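Uncharacterized protein XCC1541 (PDB 2QJW) is of unknown function but is probably a hydrolase of the alpha/beta superfamily. Local coordinates at residues A[28-34]-A[169-174]. Residues are numbered along the deposited sequence; the frame is centred on the assembly and turned at random.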
ATOM      1  N   VAL A  28      13.093   8.701  -8.540  1.00 13.33           N
ATOM      2  CA  VAL A  28      13.244   7.412  -7.867  1.00 11.66           C
ATOM      3  C   VAL A  28      14.076   6.510  -8.712  1.00 12.00           C
ATOM      4  O   VAL A  28      15.022   5.872  -8.202  1.00 11.74           O
ATOM      5  CB  VAL A  28      11.865   6.772  -7.603  1.00 12.08           C
ATOM      6  CG1 VAL A  28      11.979   5.364  -7.153  1.00 12.67           C
ATOM      7  CG2 VAL A  28      11.132   7.553  -6.531  1.00 13.26           C
ATOM      8  N   ALA A  29      13.778   6.393  -9.999  1.00  9.77           N
ATOM      9  CA  ALA A  29      14.557   5.558 -10.901  1.00 10.70           C
ATOM     10  C   ALA A  29      16.030   6.001 -10.802  1.00 12.70           C
ATOM     11  O   ALA A  29      16.908   5.152 -10.629  1.00 13.10           O
ATOM     12  CB  ALA A  29      14.061   5.634 -12.304  1.00 11.83           C
ATOM     13  N   GLU A  30      16.281   7.308 -10.901  1.00 13.42           N
ATOM     14  CA  GLU A  30      17.675   7.809 -10.793  1.00 14.42           C
ATOM     15  C   GLU A  30      18.369   7.369  -9.542  1.00 15.79           C
ATOM     16  O   GLU A  30      19.488   6.849  -9.600  1.00 15.64           O
ATOM     17  CB  GLU A  30      17.621   9.332 -10.863  1.00 14.30           C
ATOM     18  CG  GLU A  30      18.997  10.027 -10.896  1.00 15.08           C
ATOM     19  CD  GLU A  30      19.786   9.770 -12.164  1.00 21.83           C
ATOM     20  OE1 GLU A  30      19.263   9.502 -13.270  1.00 18.10           O
ATOM     21  OE2 GLU A  30      21.033   9.862 -12.089  1.00 25.29           O
ATOM     22  N   ARG A  31      17.735   7.543  -8.401  1.00 13.66           N
ATOM     23  CA  ARG A  31      18.331   7.256  -7.103  1.00 15.64           C
ATOM     24  C   ARG A  31      18.537   5.773  -6.864  1.00 15.94           C
ATOM     25  O   ARG A  31      19.381   5.380  -6.023  1.00 17.66           O
ATOM     26  CB  ARG A  31      17.514   7.870  -5.976  1.00 17.18           C
ATOM     27  CG  ARG A  31      17.608   9.364  -5.979  1.00 22.65           C
ATOM     28  CD  ARG A  31      16.668   9.986  -4.965  1.00 34.07           C
ATOM     29  N   LEU A  32      17.763   4.937  -7.560  0.50 15.42           N
ATOM     30  CA  LEU A  32      17.852   3.478  -7.468  0.50 15.02           C
ATOM     31  C   LEU A  32      18.730   2.838  -8.572  0.50 15.67           C
ATOM     32  O   LEU A  32      18.822   1.622  -8.692  0.50 15.88           O
ATOM     33  CB  LEU A  32      16.432   2.865  -7.418  0.50 15.52           C
ATOM     34  CG  LEU A  32      15.824   2.799  -5.998  0.50 18.28           C
ATOM     35  CD1 LEU A  32      15.640   4.156  -5.328  0.50 15.17           C
ATOM     36  CD2 LEU A  32      14.499   2.087  -6.018  0.50 15.12           C
ATOM     37  N   GLY A  33      19.352   3.658  -9.400  1.00 13.88           N
ATOM     38  CA  GLY A  33      20.272   3.161 -10.408  1.00 15.25           C
ATOM     39  C   GLY A  33      19.722   2.614 -11.693  1.00 15.01           C
ATOM     40  O   GLY A  33      20.431   1.989 -12.462  1.00 16.08           O
ATOM     41  N   TRP A  34      18.440   2.891 -11.955  1.00 13.16           N
ATOM     42  CA  TRP A  34      17.817   2.541 -13.179  1.00 12.50           C
ATOM     43  C   TRP A  34      17.945   3.714 -14.156  1.00 12.12           C
ATOM     44  O   TRP A  34      17.933   4.888 -13.712  1.00 14.97           O
ATOM     45  CB  TRP A  34      16.305   2.258 -12.952  1.00 13.12           C
ATOM     46  CG  TRP A  34      16.090   0.939 -12.244  1.00 11.54           C
ATOM     47  CD1 TRP A  34      16.434   0.648 -10.953  1.00 16.74           C
ATOM     48  CD2 TRP A  34      15.514  -0.227 -12.783  1.00 13.30           C
ATOM     49  NE1 TRP A  34      16.127  -0.645 -10.683  1.00 16.40           N
ATOM     50  CE2 TRP A  34      15.573  -1.215 -11.783  1.00 15.39           C
ATOM     51  CE3 TRP A  34      15.010  -0.557 -14.034  1.00 13.49           C
ATOM     52  CZ2 TRP A  34      15.135  -2.504 -12.011  1.00 17.80           C
ATOM     53  CZ3 TRP A  34      14.547  -1.855 -14.248  1.00 19.77           C
ATOM     54  CH2 TRP A  34      14.626  -2.793 -13.236  1.00 20.06           C
ATOM     55  N   PHE A 169       6.833   3.006  -5.742  1.00 10.07           N
ATOM     56  CA  PHE A 169       7.616   2.670  -6.916  1.00  8.19           C
ATOM     57  C   PHE A 169       9.013   2.156  -6.550  1.00  8.48           C
ATOM     58  O   PHE A 169       9.520   1.186  -7.144  1.00 10.83           O
ATOM     59  CB  PHE A 169       7.720   3.894  -7.833  1.00  9.62           C
ATOM     60  CG  PHE A 169       8.341   3.625  -9.177  1.00  9.20           C
ATOM     61  CD1 PHE A 169       7.931   2.575  -9.961  1.00 10.90           C
ATOM     62  CD2 PHE A 169       9.266   4.533  -9.682  1.00 10.78           C
ATOM     63  CE1 PHE A 169       8.524   2.392 -11.206  1.00 12.05           C
ATOM     64  CE2 PHE A 169       9.844   4.335 -10.933  1.00 10.26           C
ATOM     65  CZ  PHE A 169       9.480   3.297 -11.647  1.00 10.14           C
ATOM     66  N   ALA A 170       9.654   2.819  -5.602  1.00  9.45           N
ATOM     67  CA  ALA A 170      10.939   2.376  -5.137  1.00 11.53           C
ATOM     68  C   ALA A 170      10.887   0.968  -4.628  1.00 10.28           C
ATOM     69  O   ALA A 170      11.795   0.167  -4.856  1.00 11.40           O
ATOM     70  CB  ALA A 170      11.415   3.351  -3.991  1.00  9.86           C
ATOM     71  N   GLU A 171       9.864   0.645  -3.867  0.50  8.93           N
ATOM     72  CA  GLU A 171       9.705  -0.692  -3.334  0.50  9.58           C
ATOM     73  C   GLU A 171       9.555  -1.749  -4.411  0.50 10.61           C
ATOM     74  O   GLU A 171      10.033  -2.908  -4.263  0.50 11.89           O
ATOM     75  CB  GLU A 171       8.501  -0.722  -2.419  0.50 11.80           C
ATOM     76  CG  GLU A 171       8.782  -0.049  -1.098  0.50 10.94           C
ATOM     77  CD  GLU A 171       7.526   0.382  -0.366  0.50 20.28           C
ATOM     78  OE1 GLU A 171       6.395   0.026  -0.791  0.50 16.37           O
ATOM     79  OE2 GLU A 171       7.682   1.105   0.637  0.50 22.92           O
ATOM     80  N   LEU A 172       8.866  -1.367  -5.489  1.00 10.31           N
ATOM     81  CA  LEU A 172       8.741  -2.245  -6.647  1.00 10.63           C
ATOM     82  C   LEU A 172      10.109  -2.422  -7.275  1.00 11.37           C
ATOM     83  O   LEU A 172      10.537  -3.586  -7.461  1.00 11.61           O
ATOM     84  CB  LEU A 172       7.786  -1.687  -7.690  1.00 11.57           C
ATOM     85  CG  LEU A 172       7.650  -2.562  -8.930  1.00 11.61           C
ATOM     86  CD1 LEU A 172       6.998  -3.890  -8.665  1.00 11.75           C
ATOM     87  CD2 LEU A 172       6.852  -1.793  -9.967  1.00 10.19           C
ATOM     88  N   LEU A 173      10.813  -1.355  -7.587  1.00 10.58           N
ATOM     89  CA  LEU A 173      12.133  -1.496  -8.235  1.00 11.15           C
ATOM     90  C   LEU A 173      13.098  -2.280  -7.370  1.00 12.69           C
ATOM     91  O   LEU A 173      13.859  -3.105  -7.903  1.00 12.85           O
ATOM     92  CB  LEU A 173      12.726  -0.156  -8.568  1.00 10.88           C
ATOM     93  CG  LEU A 173      11.977   0.680  -9.634  1.00 12.65           C
ATOM     94  CD1 LEU A 173      12.709   2.054  -9.851  1.00 10.58           C
ATOM     95  CD2 LEU A 173      11.758  -0.183 -10.894  1.00 13.78           C
ATOM     96  N   GLN A 174      13.040  -2.090  -6.070  1.00 10.48           N
ATOM     97  CA  GLN A 174      13.996  -2.771  -5.173  1.00 15.40           C
ATOM     98  C   GLN A 174      13.741  -4.265  -5.104  1.00 15.51           C
ATOM     99  O   GLN A 174      14.635  -5.017  -4.688  1.00 16.37           O
ATOM    100  CB  GLN A 174      13.913  -2.158  -3.780  1.00 16.58           C
ATOM    101  CG  GLN A 174      14.539  -0.749  -3.633  1.00 20.00           C
ATOM    102  CD  GLN A 174      13.923   0.088  -2.444  1.00 24.70           C
ATOM    103  OE1 GLN A 174      12.991  -0.357  -1.750  1.00 37.00           O
ATOM    104  NE2 GLN A 174      14.411   1.293  -2.258  1.00 30.63           N
TER
HETATM  105  O   HOH W   1      16.367  -2.982  -8.730  1.00 30.29           O
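Leu173 packs against Trp34, Ala29 and Leu32 where helices 20-31 and 162-174 lie on the same side of the parallel sheet of an alpha/beta-hydrolase fold. The tight part faces that sheet. Leu173 CD2 sits over the six-membered ring of Trp34, 4.2 Å from its centroid and 14° off the normal, a CH-pi contact. The other methyl, CD1, lies over one face of the Phe169 ring, one turn back in the same helix, and across the contact reaches Ala29 CA at 4.1 Å. Trp34, Phe169 and Leu173 all rest on Cys7 and Val77 of the central strands. Val28 extends the apolar contact. Its CG1 is anti to the backbone N (chi1 169°), which brings it 3.8 Å from Ala170 CB and, obliquely, Phe169 CD2.

The outer side is more open: Leu32 is partly exposed and Gln174 exposed. One Leu32 conformer puts CD2 3.8 Å from Leu173 CB and near Gln174 CG; a second conformer makes this less certain. Gly33, with positive phi, ends helix 20-31 in a Schellman motif, with Trp34 N bonded to Ala29 O. One water accepts from Trp34 NE1 (3.1 Å) in the ring plane and donates to Leu173 O at 2.6 Å.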